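Local atomic coordinates of carboxylesterase (EST-2) (Archaeoglobus fulgidus, PDB entry 5FRD), a protein that probably hydrolyses carboxylic esters as a thermophilic carboxylesterase and binds a coenzyme A molecule close to its active site. Residues Ile105-Gly113 with Ile188-Val196; Ile7-Leu16 with Tyr70-Thr79. All coordinates share one frame; numbering follows the deposited sequence.

Interaction 1: residues Ile105-Gly113 with Ile188-Val196; sequences ICLALVLVG and IGVPTLVIV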
loop_
_atom_site.group_PDB
_atom_site.type_symbol
_atom_site.label_atom_id
_atom_site.label_comp_id
_atom_site.label_asym_id
_atom_site.label_seq_id
_atom_site.Cartn_x
_atom_site.Cartn_y
_atom_site.Cartn_z
ATOM N N ILE A 105 9.691 -6.451 13.307
ATOM C CA ILE A 105 10.258 -5.464 12.377
ATOM C C ILE A 105 9.335 -4.263 12.133
ATOM O O ILE A 105 9.751 -3.354 11.451
ATOM C CB ILE A 105 10.736 -6.069 11.026
ATOM C CG1 ILE A 105 9.587 -6.493 10.139
ATOM C CG2 ILE A 105 11.729 -7.230 11.268
ATOM C CD1 ILE A 105 9.974 -7.126 8.816
ATOM N N CYS A 106 8.135 -4.296 12.720
ATOM C CA CYS A 106 7.140 -3.232 12.569
ATOM C C CYS A 106 7.118 -2.335 13.776
ATOM O O CYS A 106 6.751 -2.772 14.892
ATOM C CB CYS A 106 5.777 -3.820 12.425
ATOM S SG CYS A 106 5.625 -4.830 10.978
ATOM N N LEU A 107 7.516 -1.096 13.594
ATOM C CA LEU A 107 7.431 -0.110 14.638
ATOM C C LEU A 107 6.003 0.421 14.761
ATOM O O LEU A 107 5.548 0.819 15.847
ATOM C CB LEU A 107 8.339 1.068 14.366
ATOM C CG LEU A 107 9.820 0.747 14.115
ATOM C CD1 LEU A 107 10.545 2.017 13.751
ATOM C CD2 LEU A 107 10.418 0.082 15.358
ATOM N N ALA A 108 5.291 0.417 13.637
ATOM C CA ALA A 108 3.917 0.935 13.566
ATOM C C ALA A 108 3.394 0.579 12.183
ATOM O O ALA A 108 4.157 0.190 11.310
ATOM C CB ALA A 108 3.884 2.440 13.745
ATOM N N LEU A 109 2.078 0.671 11.989
ATOM C CA LEU A 109 1.412 0.351 10.733
ATOM C C LEU A 109 0.649 1.563 10.250
ATOM O O LEU A 109 0.013 2.236 11.064
ATOM C CB LEU A 109 0.447 -0.798 10.914
ATOM C CG LEU A 109 1.008 -2.204 10.990
ATOM C CD1 LEU A 109 -0.100 -3.201 11.283
ATOM C CD2 LEU A 109 1.635 -2.603 9.660
ATOM N N VAL A 110 0.680 1.832 8.956
ATOM C CA VAL A 110 -0.120 2.875 8.336
ATOM C C VAL A 110 -0.881 2.166 7.241
ATOM O O VAL A 110 -0.308 1.683 6.275
ATOM C CB VAL A 110 0.708 4.033 7.850
ATOM C CG1 VAL A 110 -0.214 5.076 7.204
ATOM C CG2 VAL A 110 1.548 4.629 8.954
ATOM N N LEU A 111 -2.190 2.043 7.412
ATOM C CA LEU A 111 -3.071 1.313 6.529
ATOM C C LEU A 111 -3.834 2.350 5.720
ATOM O O LEU A 111 -4.634 3.112 6.270
ATOM C CB LEU A 111 -4.027 0.443 7.329
ATOM C CG LEU A 111 -3.332 -0.605 8.192
ATOM C CD1 LEU A 111 -4.376 -1.298 9.055
ATOM C CD2 LEU A 111 -2.555 -1.614 7.341
ATOM N N VAL A 112 -3.567 2.398 4.431
ATOM C CA VAL A 112 -4.074 3.423 3.541
ATOM C C VAL A 112 -4.951 2.774 2.480
ATOM O O VAL A 112 -4.491 1.915 1.726
ATOM C CB VAL A 112 -2.923 4.171 2.824
ATOM C CG1 VAL A 112 -3.498 5.335 2.039
ATOM C CG2 VAL A 112 -1.850 4.653 3.809
ATOM N N GLY A 113 -6.219 3.191 2.371
ATOM C CA GLY A 113 -7.066 2.680 1.308
ATOM C C GLY A 113 -6.995 1.157 1.199
ATOM O O GLY A 113 -6.656 0.591 0.139
ATOM N N ILE A 188 -3.512 -6.413 16.748
ATOM C CA ILE A 188 -2.470 -5.520 16.297
ATOM C C ILE A 188 -2.035 -4.732 17.520
ATOM O O ILE A 188 -2.812 -3.927 18.083
ATOM C CB ILE A 188 -2.951 -4.576 15.192
ATOM C CG1 ILE A 188 -3.531 -5.398 14.029
ATOM C CG2 ILE A 188 -1.829 -3.635 14.767
ATOM C CD1 ILE A 188 -2.525 -6.158 13.215
ATOM N N GLY A 189 -0.793 -4.960 17.941
ATOM C CA GLY A 189 -0.264 -4.366 19.167
ATOM C C GLY A 189 0.528 -3.079 19.008
ATOM O O GLY A 189 0.871 -2.423 19.990
ATOM N N VAL A 190 0.811 -2.695 17.770
ATOM C CA VAL A 190 1.613 -1.503 17.502
ATOM C C VAL A 190 0.718 -0.313 17.189
ATOM O O VAL A 190 -0.447 -0.520 16.790
ATOM C CB VAL A 190 2.644 -1.714 16.364
ATOM C CG1 VAL A 190 3.686 -2.742 16.765
ATOM C CG2 VAL A 190 1.996 -2.079 15.043
ATOM N N PRO A 191 1.245 0.903 17.321
ATOM C CA PRO A 191 0.470 2.065 16.915
ATOM C C PRO A 191 0.104 1.959 15.443
ATOM O O PRO A 191 0.919 1.524 14.621
ATOM C CB PRO A 191 1.402 3.240 17.173
ATOM C CG PRO A 191 2.359 2.723 18.210
ATOM C CD PRO A 191 2.556 1.300 17.878
ATOM N N THR A 192 -1.093 2.397 15.107
ATOM C CA THR A 192 -1.629 2.274 13.767
ATOM C C THR A 192 -2.272 3.597 13.374
ATOM O O THR A 192 -2.981 4.223 14.162
ATOM C CB THR A 192 -2.596 1.086 13.693
ATOM O OG1 THR A 192 -1.902 -0.154 13.981
ATOM C CG2 THR A 192 -3.168 0.903 12.328
ATOM N N LEU A 193 -2.032 3.997 12.139
ATOM C CA LEU A 193 -2.697 5.142 11.516
ATOM C C LEU A 193 -3.479 4.602 10.354
ATOM O O LEU A 193 -2.954 3.806 9.552
ATOM C CB LEU A 193 -1.682 6.173 11.050
ATOM C CG LEU A 193 -2.244 7.415 10.354
ATOM C CD1 LEU A 193 -3.087 8.226 11.326
ATOM C CD2 LEU A 193 -1.112 8.242 9.818
ATOM N N VAL A 194 -4.763 4.967 10.278
ATOM C CA VAL A 194 -5.653 4.453 9.230
ATOM C C VAL A 194 -6.080 5.659 8.412
ATOM O O VAL A 194 -6.607 6.632 8.985
ATOM C CB VAL A 194 -6.866 3.723 9.838
ATOM C CG1 VAL A 194 -7.781 3.177 8.779
ATOM C CG2 VAL A 194 -6.421 2.609 10.798
ATOM N N ILE A 195 -5.793 5.661 7.113
ATOM C CA ILE A 195 -6.021 6.809 6.264
ATOM C C ILE A 195 -6.882 6.405 5.086
ATOM O O ILE A 195 -6.588 5.394 4.425
ATOM C CB ILE A 195 -4.710 7.417 5.716
ATOM C CG1 ILE A 195 -3.761 7.852 6.842
ATOM C CG2 ILE A 195 -4.991 8.589 4.797
ATOM C CD1 ILE A 195 -2.376 8.328 6.377
ATOM N N VAL A 196 -7.920 7.194 4.778
ATOM C CA VAL A 196 -8.736 6.940 3.607
ATOM C C VAL A 196 -9.160 8.273 3.029
ATOM O O VAL A 196 -9.394 9.224 3.770
ATOM C CB VAL A 196 -9.947 6.030 3.952
ATOM C CG1 VAL A 196 -10.853 6.673 4.984
ATOM C CG2 VAL A 196 -10.735 5.622 2.723
#
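Leu109 meets residues 188-196 with both backbone and side chain. Its N donates to Pro191 O (3.0 Å) and its O accepts from Leu193 N (2.9 Å). Because CG stands opposite the carbonyl carbon (chi1 -78°), CD1 reaches Ile188 CG2 at 3.9 Å, the two side chains crossing nearly at right angles. Leu111 repeats the pattern: its N donates to Leu193 O (2.9 Å), its O takes Ile195 N, and CD1 lies 4.1 Å from Thr192 CG2. Thr192 turns its OG1 back to Val190 O (3.2 Å), approaching from above that carbonyl's plane. A glycine here would probably leave Val190 O without this hydroxyl and open a gap beside Leu111 CD1. On this same face, that of Leu109 and Leu111, Phe211 of helix 205-214 packs on Leu111 and Val194. On the other face Ile195 and Val110 meet, Ile195 CD1 at 4.0 Å from Val110 CG1, with Phe238 of helix 235-249 also touching Ile195. The strands run only 9° from parallel, joined through a largely helical connection, and illustrate two neighbouring parallel strands in the buried interior of the alpha/beta-hydrolase sheet.

Interaction 2: residues Ile7-Leu16 with Tyr70-Thr79; sequences IDVDGVKVSL and YYASESLKKT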
loop_
_atom_site.group_PDB
_atom_site.type_symbol
_atom_site.label_atom_id
_atom_site.label_comp_id
_atom_site.label_asym_id
_atom_site.label_seq_id
_atom_site.Cartn_x
_atom_site.Cartn_y
_atom_site.Cartn_z
ATOM N N ILE A 7 18.545 -4.712 -4.292
ATOM C CA ILE A 7 18.941 -5.751 -3.328
ATOM C C ILE A 7 18.573 -7.095 -3.922
ATOM O O ILE A 7 17.915 -7.203 -4.963
ATOM C CB ILE A 7 18.250 -5.561 -1.954
ATOM C CG1 ILE A 7 16.746 -5.766 -2.042
ATOM C CG2 ILE A 7 18.621 -4.209 -1.378
ATOM C CD1 ILE A 7 16.058 -5.768 -0.708
ATOM N N ASP A 8 19.024 -8.160 -3.250
ATOM C CA ASP A 8 18.699 -9.523 -3.657
ATOM C C ASP A 8 17.948 -10.210 -2.540
ATOM O O ASP A 8 18.385 -10.170 -1.390
ATOM C CB ASP A 8 19.976 -10.306 -3.955
ATOM C CG ASP A 8 19.670 -11.721 -4.429
ATOM O OD1 ASP A 8 19.315 -11.878 -5.612
ATOM O OD2 ASP A 8 19.745 -12.658 -3.595
ATOM N N VAL A 9 16.815 -10.813 -2.876
ATOM C CA VAL A 9 16.070 -11.649 -1.959
ATOM C C VAL A 9 15.971 -13.064 -2.549
ATOM O O VAL A 9 15.188 -13.302 -3.453
ATOM C CB VAL A 9 14.659 -11.089 -1.656
ATOM C CG1 VAL A 9 13.877 -12.020 -0.743
ATOM C CG2 VAL A 9 14.785 -9.696 -1.040
ATOM N N ASP A 10 16.781 -13.988 -1.990
ATOM C CA ASP A 10 16.823 -15.390 -2.461
ATOM C C ASP A 10 16.981 -15.522 -3.970
ATOM O O ASP A 10 16.335 -16.350 -4.607
ATOM C CB ASP A 10 15.545 -16.120 -2.040
ATOM C CG ASP A 10 15.315 -16.084 -0.554
ATOM O OD1 ASP A 10 16.285 -15.866 0.202
ATOM O OD2 ASP A 10 14.149 -16.271 -0.149
ATOM N N GLY A 11 17.819 -14.681 -4.546
ATOM C CA GLY A 11 18.047 -14.692 -5.973
ATOM C C GLY A 11 17.093 -13.871 -6.828
ATOM O O GLY A 11 17.249 -13.829 -8.042
ATOM N N VAL A 12 16.102 -13.227 -6.206
ATOM C CA VAL A 12 15.168 -12.344 -6.902
ATOM C C VAL A 12 15.685 -10.914 -6.675
ATOM O O VAL A 12 15.843 -10.477 -5.526
ATOM C CB VAL A 12 13.740 -12.493 -6.348
ATOM C CG1 VAL A 12 12.757 -11.545 -7.047
ATOM C CG2 VAL A 12 13.260 -13.934 -6.504
ATOM N N LYS A 13 15.982 -10.227 -7.768
ATOM C CA LYS A 13 16.383 -8.819 -7.718
ATOM C C LYS A 13 15.154 -7.990 -7.343
ATOM O O LYS A 13 14.126 -8.067 -8.027
ATOM C CB LYS A 13 16.969 -8.349 -9.041
ATOM C CG LYS A 13 17.311 -6.855 -9.079
ATOM C CD LYS A 13 18.095 -6.438 -10.329
ATOM C CE LYS A 13 17.359 -6.485 -11.653
ATOM N NZ LYS A 13 15.905 -6.183 -11.562
ATOM N N VAL A 14 15.312 -7.214 -6.278
ATOM C CA VAL A 14 14.260 -6.300 -5.802
ATOM C C VAL A 14 14.810 -4.888 -5.884
ATOM O O VAL A 14 15.840 -4.575 -5.309
ATOM C CB VAL A 14 13.808 -6.638 -4.380
ATOM C CG1 VAL A 14 12.802 -5.609 -3.857
ATOM C CG2 VAL A 14 13.171 -8.036 -4.338
ATOM N N SER A 15 14.070 -4.007 -6.576
ATOM C CA SER A 15 14.393 -2.594 -6.620
ATOM C C SER A 15 13.568 -1.829 -5.601
ATOM O O SER A 15 12.430 -2.218 -5.314
ATOM C CB SER A 15 14.130 -2.043 -8.001
ATOM O OG SER A 15 14.716 -0.742 -8.130
ATOM N N LEU A 16 14.162 -0.790 -5.068
ATOM C CA LEU A 16 13.461 0.155 -4.186
ATOM C C LEU A 16 13.808 1.568 -4.581
ATOM O O LEU A 16 14.890 1.839 -5.080
ATOM C CB LEU A 16 13.777 -0.072 -2.710
ATOM C CG LEU A 16 13.531 -1.494 -2.173
ATOM C CD1 LEU A 16 14.807 -2.349 -2.208
ATOM C CD2 LEU A 16 13.002 -1.475 -0.762
ATOM N N TYR A 70 6.600 -11.946 2.354
ATOM C CA TYR A 70 7.949 -12.453 2.507
ATOM C C TYR A 70 8.956 -11.549 1.804
ATOM O O TYR A 70 9.948 -11.133 2.405
ATOM C CB TYR A 70 8.065 -13.889 1.978
ATOM C CG TYR A 70 9.479 -14.377 1.972
ATOM C CD1 TYR A 70 10.072 -14.766 3.169
ATOM C CD2 TYR A 70 10.227 -14.386 0.810
ATOM C CE1 TYR A 70 11.392 -15.193 3.202
ATOM C CE2 TYR A 70 11.558 -14.808 0.842
ATOM C CZ TYR A 70 12.119 -15.200 2.044
ATOM O OH TYR A 70 13.425 -15.634 2.119
ATOM N N TYR A 71 8.721 -11.224 0.533
ATOM C CA TYR A 71 9.622 -10.300 -0.161
ATOM C C TYR A 71 9.700 -8.930 0.514
ATOM O O TYR A 71 10.782 -8.359 0.641
ATOM C CB TYR A 71 9.267 -10.122 -1.637
ATOM C CG TYR A 71 9.533 -11.355 -2.443
ATOM C CD1 TYR A 71 10.843 -11.732 -2.757
ATOM C CD2 TYR A 71 8.490 -12.168 -2.869
ATOM C CE1 TYR A 71 11.094 -12.901 -3.461
ATOM C CE2 TYR A 71 8.733 -13.331 -3.587
ATOM C CZ TYR A 71 10.032 -13.688 -3.865
ATOM O OH TYR A 71 10.264 -14.845 -4.577
ATOM N N ALA A 72 8.568 -8.428 0.992
ATOM C CA ALA A 72 8.569 -7.154 1.664
ATOM C C ALA A 72 9.340 -7.191 2.963
ATOM O O ALA A 72 10.099 -6.293 3.257
ATOM C CB ALA A 72 7.152 -6.667 1.874
ATOM N N SER A 73 9.114 -8.240 3.774
ATOM C CA SER A 73 9.819 -8.359 5.030
ATOM C C SER A 73 11.341 -8.491 4.875
ATOM O O SER A 73 12.092 -7.800 5.575
ATOM C CB SER A 73 9.249 -9.487 5.858
ATOM O OG SER A 73 9.367 -10.731 5.221
ATOM N N GLU A 74 11.772 -9.328 3.941
ATOM C CA GLU A 74 13.191 -9.465 3.676
ATOM C C GLU A 74 13.791 -8.162 3.199
ATOM O O GLU A 74 14.888 -7.769 3.574
ATOM C CB GLU A 74 13.451 -10.573 2.646
ATOM C CG GLU A 74 13.187 -11.964 3.183
ATOM C CD GLU A 74 14.166 -12.345 4.282
ATOM O OE1 GLU A 74 15.381 -12.278 4.049
ATOM O OE2 GLU A 74 13.721 -12.652 5.395
ATOM N N SER A 75 13.041 -7.442 2.362
ATOM C CA SER A 75 13.532 -6.172 1.853
ATOM C C SER A 75 13.608 -5.080 2.925
ATOM O O SER A 75 14.539 -4.310 2.949
ATOM C CB SER A 75 12.639 -5.691 0.697
ATOM O OG SER A 75 12.637 -6.589 -0.398
ATOM N N LEU A 76 12.635 -5.048 3.824
ATOM C CA LEU A 76 12.652 -4.155 4.942
ATOM C C LEU A 76 13.870 -4.444 5.825
ATOM O O LEU A 76 14.631 -3.559 6.158
ATOM C CB LEU A 76 11.322 -4.264 5.710
ATOM C CG LEU A 76 11.024 -3.280 6.807
ATOM C CD1 LEU A 76 9.547 -3.310 7.163
ATOM C CD2 LEU A 76 11.874 -3.479 8.060
ATOM N N LYS A 77 14.044 -5.710 6.168
ATOM C CA LYS A 77 15.180 -6.098 7.005
ATOM C C LYS A 77 16.515 -5.650 6.403
ATOM O O LYS A 77 17.394 -5.181 7.130
ATOM C CB LYS A 77 15.191 -7.612 7.212
ATOM C CG LYS A 77 14.123 -8.124 8.146
ATOM C CD LYS A 77 14.049 -9.649 8.082
ATOM C CE LYS A 77 12.944 -10.199 8.960
ATOM N NZ LYS A 77 12.840 -11.680 8.848
ATOM N N LYS A 78 16.655 -5.754 5.077
ATOM C CA LYS A 78 17.919 -5.439 4.374
ATOM C C LYS A 78 18.159 -3.957 4.143
ATOM O O LYS A 78 19.259 -3.560 3.763
ATOM C CB LYS A 78 17.971 -6.165 3.023
ATOM C CG LYS A 78 18.175 -7.678 3.144
ATOM C CD LYS A 78 17.986 -8.377 1.800
ATOM C CE LYS A 78 17.883 -9.886 1.930
ATOM N NZ LYS A 78 19.165 -10.496 2.369
ATOM N N THR A 79 17.124 -3.126 4.332
ATOM C CA THR A 79 17.253 -1.708 4.064
ATOM C C THR A 79 17.220 -0.869 5.325
ATOM O O THR A 79 18.138 -0.101 5.589
ATOM C CB THR A 79 16.168 -1.230 3.058
ATOM O OG1 THR A 79 14.880 -1.620 3.526
ATOM C CG2 THR A 79 16.414 -1.779 1.683
HETATM O O HOH W 1 20.840 -10.187 0.054
#
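Strand 7-9, which brings Val9 against Glu74, passes helix 70-79 at 8.9 Å between axes and 137° between directions, whereas strand 12-16 lies 10.4 Å away at 65°. Val9 wedges into the helix surface: with CG1 trans to the backbone N (chi1 177°), that methyl sits 3.7 Å from Tyr71 CD1 and equally near Glu74 CB, while CG2 leans toward Ser75 OG. The Val12 and Tyr71 side chains cross at about a right angle, Val12 CG2 lying 3.7 Å from Tyr71 OH. The valines belong to a beta hairpin closed by a type I' turn from Val9 to Val12; in the conformer given, Asp8 OD2 accepts from Gly11 N, an Asx motif. This hairpin is the outer edge of the mixed sheet, and the helix packs across it as helices flank the sheet in alpha/beta hydrolases. Deeper in, Ser75 OG lies against two methyls, Ile7 CD1 at 3.5 Å and Val14 CG1 at 3.6 Å. It is satisfied by its own helix, donating to Tyr71 O from the face opposite Ser75 N. Toward the exposed turn, Tyr70 OH donates to Asp10 OD2, which comes to the ring edge near its plane; the 2.5 Å length is very short and Asp10 has two conformers, making the detail doubtful. A water joins Asp8 O to Lys78 NZ in the conformer given.

Overall arrangement
Both contacts use one mixed sheet, their centres 21 Å apart. Interaction 2 comes first along the chain and closes before interaction 1 opens. It sets helix 65-79 against the hairpin of strands 3-9 and 12-18 at one margin of the sheet, away from the coenzyme A site. Interaction 1 pairs strands 106-112 and 192-197 nearer the other margin, where Gly113 lies about 9 Å from the bound coenzyme A. Between them lie strands 47-49, 24-27 and 83-88. They nevertheless meet directly: Ile105 packs on Ser73, Leu76 and Lys77, and helix 90-101 touches residues of both. Helix 65-79 thus packs against both the hairpin and the residue that leads into strand 106-112.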